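PDB 3C2B: transcriptional regulator, TetR family from Agrobacterium tumefaciens, which probably binds operator DNA as a dimer through a helix-turn-helix domain and regulates transcription. Local coordinates for residues A19-A24 against I67-S72; D91-F96 against R144-A149; E162-S167 against T203-E208. All blocks are in the same frame, centred on the assembly; numbering follows the deposited sequence.

Contact 1. Residues A19-A24 against I67-S72; sequences AVLDQA and ITFQQS
Phe69 lays one face of its ring against Leu21, while Asp22 meets the rim of the same ring. These three side chains make the whole contact between 19-24 and 67-72. Leu21 CB sits 3.6 Å from Phe69 CD2. It lies above the plane, shifted from the ring centre toward the rim, and this is a CH-pi contact: the line from Leu21 CB to the ring centroid is 3.9 Å long and 21° off the ring normal. Leu21 and Phe69 lie side by side, pointing opposite ways. Leu21 CD1 ends near the root of the phenylalanine, 3.7 Å from Phe69 CB. The ring reaches the other helix because Phe69 CG is anti to its backbone N (chi1 169°).

Asp22 approaches differently. It comes in across the ring's edge, with the carboxylate and ring planes 69° apart. Asp22 OD1 lies in the ring plane, 3.2 Å from Phe69 CE2. The carboxylate oxygen thus faces the slightly positive C-H rim and not the electron-rich face, a placement that is probably mildly favourable. No hydrogen bond joins the two segments. Leu21 is buried and Asp22 exposed; Phe69 between them is partly exposed.

The contact packs the first helix of the TetR-type N-terminal domain, 15-31, on helix 59-71, beside the predicted helix-turn-helix (37-56). Asn18 and Leu25 also touch Phe69, and Leu21 packs on Leu62 and Met66. Val20 and Ala24 rest on Leu41 of helix 38-45, while Ile67 and Thr68 reach Leu131 and Leu130 of helix 127-134.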
loop_
_atom_site.group_PDB
_atom_site.type_symbol
_atom_site.label_atom_id
_atom_site.label_comp_id
_atom_site.label_asym_id
_atom_site.label_seq_id
_atom_site.Cartn_x
_atom_site.Cartn_y
_atom_site.Cartn_z
ATOM N N ALA A 19 -4.121 30.261 -4.435
ATOM C CA ALA A 19 -2.909 30.626 -3.701
ATOM C C ALA A 19 -2.932 30.083 -2.265
ATOM O O ALA A 19 -1.911 29.591 -1.766
ATOM C CB ALA A 19 -2.724 32.121 -3.693
ATOM N N VAL A 20 -4.101 30.167 -1.620
ATOM C CA VAL A 20 -4.309 29.696 -0.245
ATOM C C VAL A 20 -4.169 28.160 -0.123
ATOM O O VAL A 20 -3.477 27.632 0.760
ATOM C CB VAL A 20 -5.697 30.180 0.307
ATOM C CG1 VAL A 20 -6.157 29.351 1.521
ATOM C CG2 VAL A 20 -5.673 31.693 0.649
ATOM N N LEU A 21 -4.839 27.456 -1.028
ATOM C CA LEU A 21 -4.775 26.020 -1.099
ATOM C C LEU A 21 -3.347 25.521 -1.368
ATOM O O LEU A 21 -2.956 24.464 -0.847
ATOM C CB LEU A 21 -5.791 25.499 -2.126
ATOM C CG LEU A 21 -7.264 25.601 -1.689
ATOM C CD1 LEU A 21 -8.220 25.315 -2.835
ATOM C CD2 LEU A 21 -7.599 24.737 -0.447
ATOM N N ASP A 22 -2.573 26.273 -2.157
ATOM C CA ASP A 22 -1.139 26.004 -2.325
ATOM C C ASP A 22 -0.341 26.077 -1.016
ATOM O O ASP A 22 0.582 25.294 -0.805
ATOM C CB ASP A 22 -0.508 26.923 -3.370
ATOM C CG ASP A 22 -0.616 26.373 -4.792
ATOM O OD1 ASP A 22 -0.822 25.149 -5.001
ATOM O OD2 ASP A 22 -0.477 27.199 -5.724
ATOM N N GLN A 23 -0.690 27.014 -0.142
ATOM C CA GLN A 23 -0.065 27.085 1.179
ATOM C C GLN A 23 -0.432 25.886 2.047
ATOM O O GLN A 23 0.401 25.375 2.819
ATOM C CB GLN A 23 -0.439 28.383 1.900
ATOM C CG GLN A 23 0.319 29.628 1.420
ATOM C CD GLN A 23 1.791 29.360 1.124
ATOM O OE1 GLN A 23 2.281 29.712 0.052
ATOM N NE2 GLN A 23 2.497 28.730 2.069
ATOM N N ALA A 24 -1.682 25.440 1.907
ATOM C CA ALA A 24 -2.216 24.347 2.716
ATOM C C ALA A 24 -1.603 23.001 2.300
ATOM O O ALA A 24 -1.239 22.185 3.160
ATOM C CB ALA A 24 -3.745 24.323 2.661
ATOM N N ILE A 67 -7.907 18.356 -1.622
ATOM C CA ILE A 67 -7.919 17.133 -2.442
ATOM C C ILE A 67 -8.431 17.404 -3.880
ATOM O O ILE A 67 -7.808 16.948 -4.843
ATOM C CB ILE A 67 -8.731 15.986 -1.774
ATOM C CG1 ILE A 67 -8.034 15.527 -0.484
ATOM C CG2 ILE A 67 -8.949 14.806 -2.748
ATOM C CD1 ILE A 67 -8.765 14.443 0.323
ATOM N N THR A 68 -9.541 18.142 -4.031
ATOM C CA THR A 68 -10.090 18.391 -5.375
ATOM C C THR A 68 -9.352 19.502 -6.139
ATOM O O THR A 68 -9.404 19.531 -7.370
ATOM C CB THR A 68 -11.612 18.631 -5.373
ATOM O OG1 THR A 68 -11.906 19.899 -4.780
ATOM C CG2 THR A 68 -12.327 17.521 -4.610
ATOM N N PHE A 69 -8.691 20.410 -5.419
ATOM C CA PHE A 69 -7.790 21.415 -6.020
ATOM C C PHE A 69 -6.574 20.708 -6.617
ATOM O O PHE A 69 -6.168 21.017 -7.731
ATOM C CB PHE A 69 -7.347 22.445 -4.952
ATOM C CG PHE A 69 -6.222 23.374 -5.383
ATOM C CD1 PHE A 69 -6.451 24.411 -6.294
ATOM C CD2 PHE A 69 -4.939 23.241 -4.839
ATOM C CE1 PHE A 69 -5.409 25.281 -6.681
ATOM C CE2 PHE A 69 -3.894 24.120 -5.221
ATOM C CZ PHE A 69 -4.132 25.138 -6.136
ATOM N N GLN A 70 -6.003 19.752 -5.876
ATOM C CA GLN A 70 -4.841 19.037 -6.379
ATOM C C GLN A 70 -5.196 18.136 -7.567
ATOM O O GLN A 70 -4.551 18.207 -8.621
ATOM C CB GLN A 70 -4.156 18.250 -5.273
ATOM C CG GLN A 70 -2.995 17.388 -5.756
ATOM C CD GLN A 70 -1.746 18.185 -6.166
ATOM O OE1 GLN A 70 -1.709 19.415 -6.099
ATOM N NE2 GLN A 70 -0.710 17.459 -6.584
ATOM N N GLN A 71 -6.229 17.312 -7.380
ATOM C CA GLN A 71 -6.783 16.440 -8.427
ATOM C C GLN A 71 -6.968 17.195 -9.754
ATOM O O GLN A 71 -6.940 16.575 -10.815
ATOM C CB GLN A 71 -8.098 15.747 -7.957
ATOM C CG GLN A 71 -7.862 14.575 -6.933
ATOM C CD GLN A 71 -9.129 13.846 -6.397
ATOM O OE1 GLN A 71 -10.260 14.222 -6.668
ATOM N NE2 GLN A 71 -8.911 12.822 -5.603
ATOM N N SER A 72 -7.115 18.527 -9.683
ATOM C CA SER A 72 -7.270 19.415 -10.859
ATOM C C SER A 72 -5.992 19.692 -11.649
ATOM O O SER A 72 -6.055 20.015 -12.836
ATOM C CB SER A 72 -7.836 20.786 -10.443
ATOM O OG SER A 72 -9.191 20.695 -10.064
#

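Contact 2. Residues D91-F96 against R144-A149; sequences DHLEVF and RGLIEA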
loop_
_atom_site.group_PDB
_atom_site.type_symbol
_atom_site.label_atom_id
_atom_site.label_comp_id
_atom_site.label_asym_id
_atom_site.label_seq_id
_atom_site.Cartn_x
_atom_site.Cartn_y
_atom_site.Cartn_z
ATOM N N ASP A 91 6.418 -0.882 -24.969
ATOM C CA ASP A 91 6.925 0.453 -24.654
ATOM C C ASP A 91 5.939 1.257 -23.859
ATOM O O ASP A 91 6.331 1.833 -22.872
ATOM C CB ASP A 91 7.340 1.248 -25.930
ATOM C CG ASP A 91 8.629 0.719 -26.561
ATOM O OD1 ASP A 91 9.258 -0.211 -25.989
ATOM O OD2 ASP A 91 9.013 1.229 -27.629
ATOM N N HIS A 92 4.683 1.332 -24.328
ATOM C CA HIS A 92 3.608 2.042 -23.611
ATOM C C HIS A 92 3.397 1.508 -22.194
ATOM O O HIS A 92 3.114 2.265 -21.247
ATOM C CB HIS A 92 2.291 1.912 -24.364
ATOM C CG HIS A 92 2.190 2.801 -25.567
ATOM N ND1 HIS A 92 2.617 4.108 -25.562
ATOM C CD2 HIS A 92 1.652 2.589 -26.795
ATOM C CE1 HIS A 92 2.366 4.661 -26.740
ATOM N NE2 HIS A 92 1.768 3.764 -27.503
ATOM N N LEU A 93 3.481 0.202 -22.049
ATOM C CA LEU A 93 3.283 -0.396 -20.723
ATOM C C LEU A 93 4.429 -0.071 -19.796
ATOM O O LEU A 93 4.194 0.172 -18.633
ATOM C CB LEU A 93 3.077 -1.877 -20.806
ATOM C CG LEU A 93 1.763 -2.378 -21.428
ATOM C CD1 LEU A 93 1.881 -3.879 -21.655
ATOM C CD2 LEU A 93 0.513 -2.044 -20.556
ATOM N N GLU A 94 5.670 -0.032 -20.291
ATOM C CA GLU A 94 6.764 0.405 -19.431
ATOM C C GLU A 94 6.617 1.878 -19.018
ATOM O O GLU A 94 6.866 2.217 -17.867
ATOM C CB GLU A 94 8.126 0.205 -20.100
ATOM C CG GLU A 94 8.493 -1.274 -20.299
ATOM C CD GLU A 94 9.936 -1.464 -20.785
ATOM O OE1 GLU A 94 10.847 -0.718 -20.351
ATOM O OE2 GLU A 94 10.158 -2.368 -21.604
ATOM N N VAL A 95 6.275 2.751 -19.975
ATOM C CA VAL A 95 6.122 4.173 -19.674
ATOM C C VAL A 95 4.997 4.361 -18.636
ATOM O O VAL A 95 5.152 5.089 -17.663
ATOM C CB VAL A 95 5.930 5.032 -20.954
ATOM C CG1 VAL A 95 5.595 6.502 -20.598
ATOM C CG2 VAL A 95 7.182 4.946 -21.871
ATOM N N PHE A 96 3.894 3.643 -18.843
ATOM C CA PHE A 96 2.851 3.640 -17.862
ATOM C C PHE A 96 3.376 3.266 -16.434
ATOM O O PHE A 96 3.162 3.993 -15.449
ATOM C CB PHE A 96 1.721 2.689 -18.260
ATOM C CG PHE A 96 0.717 2.571 -17.192
ATOM C CD1 PHE A 96 -0.298 3.541 -17.078
ATOM C CD2 PHE A 96 0.827 1.559 -16.221
ATOM C CE1 PHE A 96 -1.225 3.496 -16.031
ATOM C CE2 PHE A 96 -0.107 1.508 -15.140
ATOM C CZ PHE A 96 -1.127 2.498 -15.049
ATOM N N ARG A 144 -6.358 0.893 -18.488
ATOM C CA ARG A 144 -7.420 0.107 -19.133
ATOM C C ARG A 144 -7.414 0.326 -20.632
ATOM O O ARG A 144 -7.608 -0.622 -21.388
ATOM C CB ARG A 144 -8.810 0.484 -18.611
ATOM C CG ARG A 144 -9.002 0.363 -17.121
ATOM C CD ARG A 144 -10.495 0.599 -16.815
ATOM N NE ARG A 144 -10.689 1.610 -15.779
ATOM C CZ ARG A 144 -10.680 1.379 -14.465
ATOM N NH1 ARG A 144 -10.489 0.158 -13.963
ATOM N NH2 ARG A 144 -10.861 2.395 -13.645
ATOM N N GLY A 145 -7.221 1.582 -21.039
ATOM C CA GLY A 145 -7.081 1.946 -22.462
ATOM C C GLY A 145 -5.971 1.159 -23.149
ATOM O O GLY A 145 -6.166 0.558 -24.198
ATOM N N LEU A 146 -4.814 1.132 -22.519
ATOM C CA LEU A 146 -3.658 0.338 -22.945
ATOM C C LEU A 146 -3.905 -1.179 -22.990
ATOM O O LEU A 146 -3.542 -1.851 -23.938
ATOM C CB LEU A 146 -2.539 0.616 -21.960
ATOM C CG LEU A 146 -1.162 0.952 -22.474
ATOM C CD1 LEU A 146 -1.232 1.776 -23.745
ATOM C CD2 LEU A 146 -0.378 1.684 -21.358
ATOM N N ILE A 147 -4.526 -1.709 -21.942
ATOM C CA ILE A 147 -4.807 -3.110 -21.817
ATOM C C ILE A 147 -5.841 -3.509 -22.868
ATOM O O ILE A 147 -5.723 -4.568 -23.494
ATOM C CB ILE A 147 -5.247 -3.438 -20.367
ATOM C CG1 ILE A 147 -4.068 -3.213 -19.392
ATOM C CG2 ILE A 147 -5.739 -4.879 -20.233
ATOM C CD1 ILE A 147 -4.395 -3.610 -17.910
ATOM N N GLU A 148 -6.843 -2.665 -23.075
ATOM C CA GLU A 148 -7.813 -2.876 -24.148
ATOM C C GLU A 148 -7.156 -2.851 -25.542
ATOM O O GLU A 148 -7.390 -3.746 -26.351
ATOM C CB GLU A 148 -8.957 -1.857 -24.014
ATOM C CG GLU A 148 -10.130 -2.036 -24.950
ATOM C CD GLU A 148 -10.512 -3.485 -25.169
ATOM O OE1 GLU A 148 -10.375 -4.315 -24.251
ATOM O OE2 GLU A 148 -10.986 -3.780 -26.273
ATOM N N ALA A 149 -6.334 -1.839 -25.816
ATOM C CA ALA A 149 -5.550 -1.787 -27.070
ATOM C C ALA A 149 -4.693 -3.052 -27.318
ATOM O O ALA A 149 -4.676 -3.558 -28.445
ATOM C CB ALA A 149 -4.665 -0.544 -27.100
#
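Leu146 pushes its two methyl groups against helix 86-104, overlapping His92, Leu93 and Phe96. The branches divide the work. Leu146 CD1 takes the histidine side and lies 3.6 Å from His92 CB. It is oblique to the imidazole, and the leucine side chain lies crosswise to that of the histidine. Leu146 CD2 comes within 3.5 Å of the backbone atom His92 O, a carbonyl that already accepts the helical hydrogen bond from Phe96 N. The same methyl is 3.9 Å from Leu93 CD2 and 3.9 Å from Phe96 CB. Leu93 and Leu146 point in opposing directions where they meet, and Leu93 CD2 rests against both CG and CD2 of Leu146.

Leu146 holds an unusual shape, with chi1 at -132°, away from the staggered positions. With this torsion both methyls face helix 86-104. Phe96 has CG anti to its backbone N (chi1 174°), which carries the ring past Leu146 toward Tyr165 and Ile172 of helix 161-173. Its CB is the part nearest Leu146.

All the touching side chains are apolar except His92, and no hydrogen bond crosses. Leu93, Phe96 and Leu146 are buried, while His92 stands at the partly exposed border. Leu93 also meets Phe168 of helix 161-173 and Val198 and Phe201 of helix 190-205.

The local axes run nearly antiparallel, at 162°, with a closest approach of 10.6 Å. Such antiparallel packing round an apolar interior is characteristic of the all-helical C-terminal domain of TetR regulators.

Contact 3. Residues E162-S167 against T203-E208; sequences EEAYRS and TLYGTE
Tyr205 and Ser167 join their hydroxyls across the contact, with Ser167 OG 2.8 Å from Tyr205 OH. Either group could donate this hydrogen bond. Ser167 CB lies in the plane of the tyrosine ring, at its edge, 3.9 Å from Tyr205 CE2. Ala164 takes one face. Its CB stands over the ring centre, 4.0 Å from the centroid and only 8° off the normal, which makes a CH-pi contact. The Ala164 backbone joins in, with CA 3.7 Å from Tyr205 CZ.

Torsions on both sides bring the hydroxyls together. Tyr205 CG is anti to its carbonyl carbon (chi1 -57°), and the ring extends toward helix 161-173. Ser167 OG stands beside its own backbone N, where it also comes within 3.2 Å of Glu163 O, one turn earlier. That second bond is weak and not settled.

Phe158 touches both Ala164 and Tyr205, and the ring of Phe201 meets that of Tyr205 at about 45°. Helices 161-173 and 190-205 pack together here in the C-terminal domain. They also touch the second subunit, where Glu163 forms a salt bridge with Arg193 of that subunit, consistent with the helical dimer interface of TetR regulators.

The contact thus combines an apolar ring face with one polar tie. The phenol is directed as well as packed, and the hydroxyl of buried Ser167 has a firm partner in Tyr205 OH.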
loop_
_atom_site.group_PDB
_atom_site.type_symbol
_atom_site.label_atom_id
_atom_site.label_comp_id
_atom_site.label_asym_id
_atom_site.label_seq_id
_atom_site.Cartn_x
_atom_site.Cartn_y
_atom_site.Cartn_z
ATOM N N GLU A 162 -10.193 -6.050 -15.587
ATOM C CA GLU A 162 -9.892 -5.373 -14.316
ATOM C C GLU A 162 -8.888 -6.175 -13.465
ATOM O O GLU A 162 -8.093 -5.603 -12.741
ATOM C CB GLU A 162 -11.167 -5.185 -13.497
ATOM C CG GLU A 162 -12.089 -4.057 -13.987
ATOM C CD GLU A 162 -13.477 -4.048 -13.278
ATOM O OE1 GLU A 162 -13.752 -4.952 -12.433
ATOM O OE2 GLU A 162 -14.285 -3.128 -13.564
ATOM N N GLU A 163 -8.977 -7.495 -13.552
ATOM C CA GLU A 163 -8.108 -8.420 -12.886
ATOM C C GLU A 163 -6.699 -8.381 -13.507
ATOM O O GLU A 163 -5.702 -8.423 -12.800
ATOM C CB GLU A 163 -8.754 -9.795 -12.983
ATOM C CG GLU A 163 -8.060 -10.908 -12.301
ATOM C CD GLU A 163 -8.073 -10.867 -10.775
ATOM O OE1 GLU A 163 -8.940 -10.226 -10.145
ATOM O OE2 GLU A 163 -7.197 -11.542 -10.211
ATOM N N ALA A 164 -6.638 -8.256 -14.830
ATOM C CA ALA A 164 -5.375 -8.033 -15.503
ATOM C C ALA A 164 -4.750 -6.751 -15.005
ATOM O O ALA A 164 -3.568 -6.732 -14.752
ATOM C CB ALA A 164 -5.545 -7.983 -17.015
ATOM N N TYR A 165 -5.531 -5.675 -14.885
ATOM C CA TYR A 165 -4.986 -4.392 -14.352
ATOM C C TYR A 165 -4.590 -4.522 -12.883
ATOM O O TYR A 165 -3.517 -4.044 -12.455
ATOM C CB TYR A 165 -5.953 -3.209 -14.592
ATOM C CG TYR A 165 -5.482 -1.859 -14.016
ATOM C CD1 TYR A 165 -4.113 -1.527 -13.977
ATOM C CD2 TYR A 165 -6.401 -0.906 -13.559
ATOM C CE1 TYR A 165 -3.661 -0.317 -13.462
ATOM C CE2 TYR A 165 -5.937 0.357 -13.053
ATOM C CZ TYR A 165 -4.566 0.627 -13.030
ATOM O OH TYR A 165 -4.071 1.815 -12.505
ATOM N N ARG A 166 -5.435 -5.204 -12.111
ATOM C CA ARG A 166 -5.123 -5.542 -10.718
ATOM C C ARG A 166 -3.731 -6.194 -10.541
ATOM O O ARG A 166 -2.909 -5.735 -9.670
ATOM C CB ARG A 166 -6.281 -6.376 -10.056
ATOM C CG ARG A 166 -6.101 -6.537 -8.541
ATOM C CD ARG A 166 -7.121 -7.515 -7.877
ATOM N NE ARG A 166 -6.912 -7.595 -6.435
ATOM C CZ ARG A 166 -5.929 -8.284 -5.832
ATOM N NH1 ARG A 166 -5.060 -8.996 -6.532
ATOM N NH2 ARG A 166 -5.801 -8.254 -4.523
ATOM N N SER A 167 -3.476 -7.232 -11.343
ATOM C CA SER A 167 -2.203 -7.935 -11.350
ATOM C C SER A 167 -1.057 -6.997 -11.745
ATOM O O SER A 167 -0.047 -6.959 -11.074
ATOM C CB SER A 167 -2.219 -9.104 -12.335
ATOM O OG SER A 167 -3.095 -10.141 -11.901
ATOM N N THR A 203 4.247 -12.234 -19.452
ATOM C CA THR A 203 4.240 -13.650 -19.136
ATOM C C THR A 203 2.835 -14.113 -18.747
ATOM O O THR A 203 2.368 -15.141 -19.210
ATOM C CB THR A 203 5.249 -13.969 -18.032
ATOM O OG1 THR A 203 6.544 -13.560 -18.479
ATOM C CG2 THR A 203 5.270 -15.466 -17.733
ATOM N N LEU A 204 2.151 -13.331 -17.931
ATOM C CA LEU A 204 0.833 -13.723 -17.421
ATOM C C LEU A 204 -0.243 -13.654 -18.493
ATOM O O LEU A 204 -1.016 -14.564 -18.658
ATOM C CB LEU A 204 0.467 -12.801 -16.259
ATOM C CG LEU A 204 0.473 -13.228 -14.792
ATOM C CD1 LEU A 204 1.261 -14.478 -14.481
ATOM C CD2 LEU A 204 0.828 -12.106 -13.859
ATOM N N TYR A 205 -0.288 -12.554 -19.228
ATOM C CA TYR A 205 -1.386 -12.262 -20.138
ATOM C C TYR A 205 -0.954 -12.113 -21.592
ATOM O O TYR A 205 -1.780 -11.783 -22.423
ATOM C CB TYR A 205 -2.107 -10.972 -19.719
ATOM C CG TYR A 205 -2.614 -11.038 -18.311
ATOM C CD1 TYR A 205 -3.753 -11.762 -17.995
ATOM C CD2 TYR A 205 -1.919 -10.427 -17.274
ATOM C CE1 TYR A 205 -4.218 -11.855 -16.653
ATOM C CE2 TYR A 205 -2.352 -10.537 -15.962
ATOM C CZ TYR A 205 -3.499 -11.234 -15.652
ATOM O OH TYR A 205 -3.946 -11.288 -14.345
ATOM N N GLY A 206 0.316 -12.348 -21.899
ATOM C CA GLY A 206 0.754 -12.215 -23.272
ATOM C C GLY A 206 0.367 -13.438 -24.095
ATOM O O GLY A 206 0.534 -14.557 -23.655
ATOM N N THR A 207 -0.140 -13.202 -25.301
ATOM C CA THR A 207 -0.458 -14.280 -26.222
ATOM C C THR A 207 0.812 -14.666 -26.976
ATOM O O THR A 207 1.787 -13.919 -27.012
ATOM C CB THR A 207 -1.491 -13.828 -27.275
ATOM O OG1 THR A 207 -0.889 -12.829 -28.098
ATOM C CG2 THR A 207 -2.740 -13.249 -26.635
ATOM N N GLU A 208 0.786 -15.840 -27.593
ATOM C CA GLU A 208 1.842 -16.285 -28.484
ATOM C C GLU A 208 2.278 -15.228 -29.532
ATOM O O GLU A 208 3.468 -15.094 -29.816
ATOM C CB GLU A 208 1.381 -17.586 -29.122
ATOM C CG GLU A 208 2.263 -18.122 -30.213
ATOM C CD GLU A 208 2.384 -19.634 -30.161
ATOM O OE1 GLU A 208 1.496 -20.301 -29.535
ATOM O OE2 GLU A 208 3.384 -20.140 -30.733
#

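The contacts follow one another along the chain, each closing before the next opens. Contact 1 joins helices 15-31 and 59-71 in the N-terminal, probably DNA-binding, region. Contacts 2 and 3 lie in the C-terminal domain, on the opposite side of the chain's centre. Contact 2 pairs helices 86-104 and 137-152; contact 3 pairs 161-173 and 190-205. Helices 137-152 and 161-173 are consecutive. Contact 1 is about 29 Å from contact 2 and 36 Å from contact 3, centre to centre, and touches neither. Contacts 2 and 3, 12 Å apart between centres, meet where Ile147 and Phe96 pack on Tyr165. Contact 3 borders the second subunit. This layout fits a TetR dimer with a separate DNA-binding region.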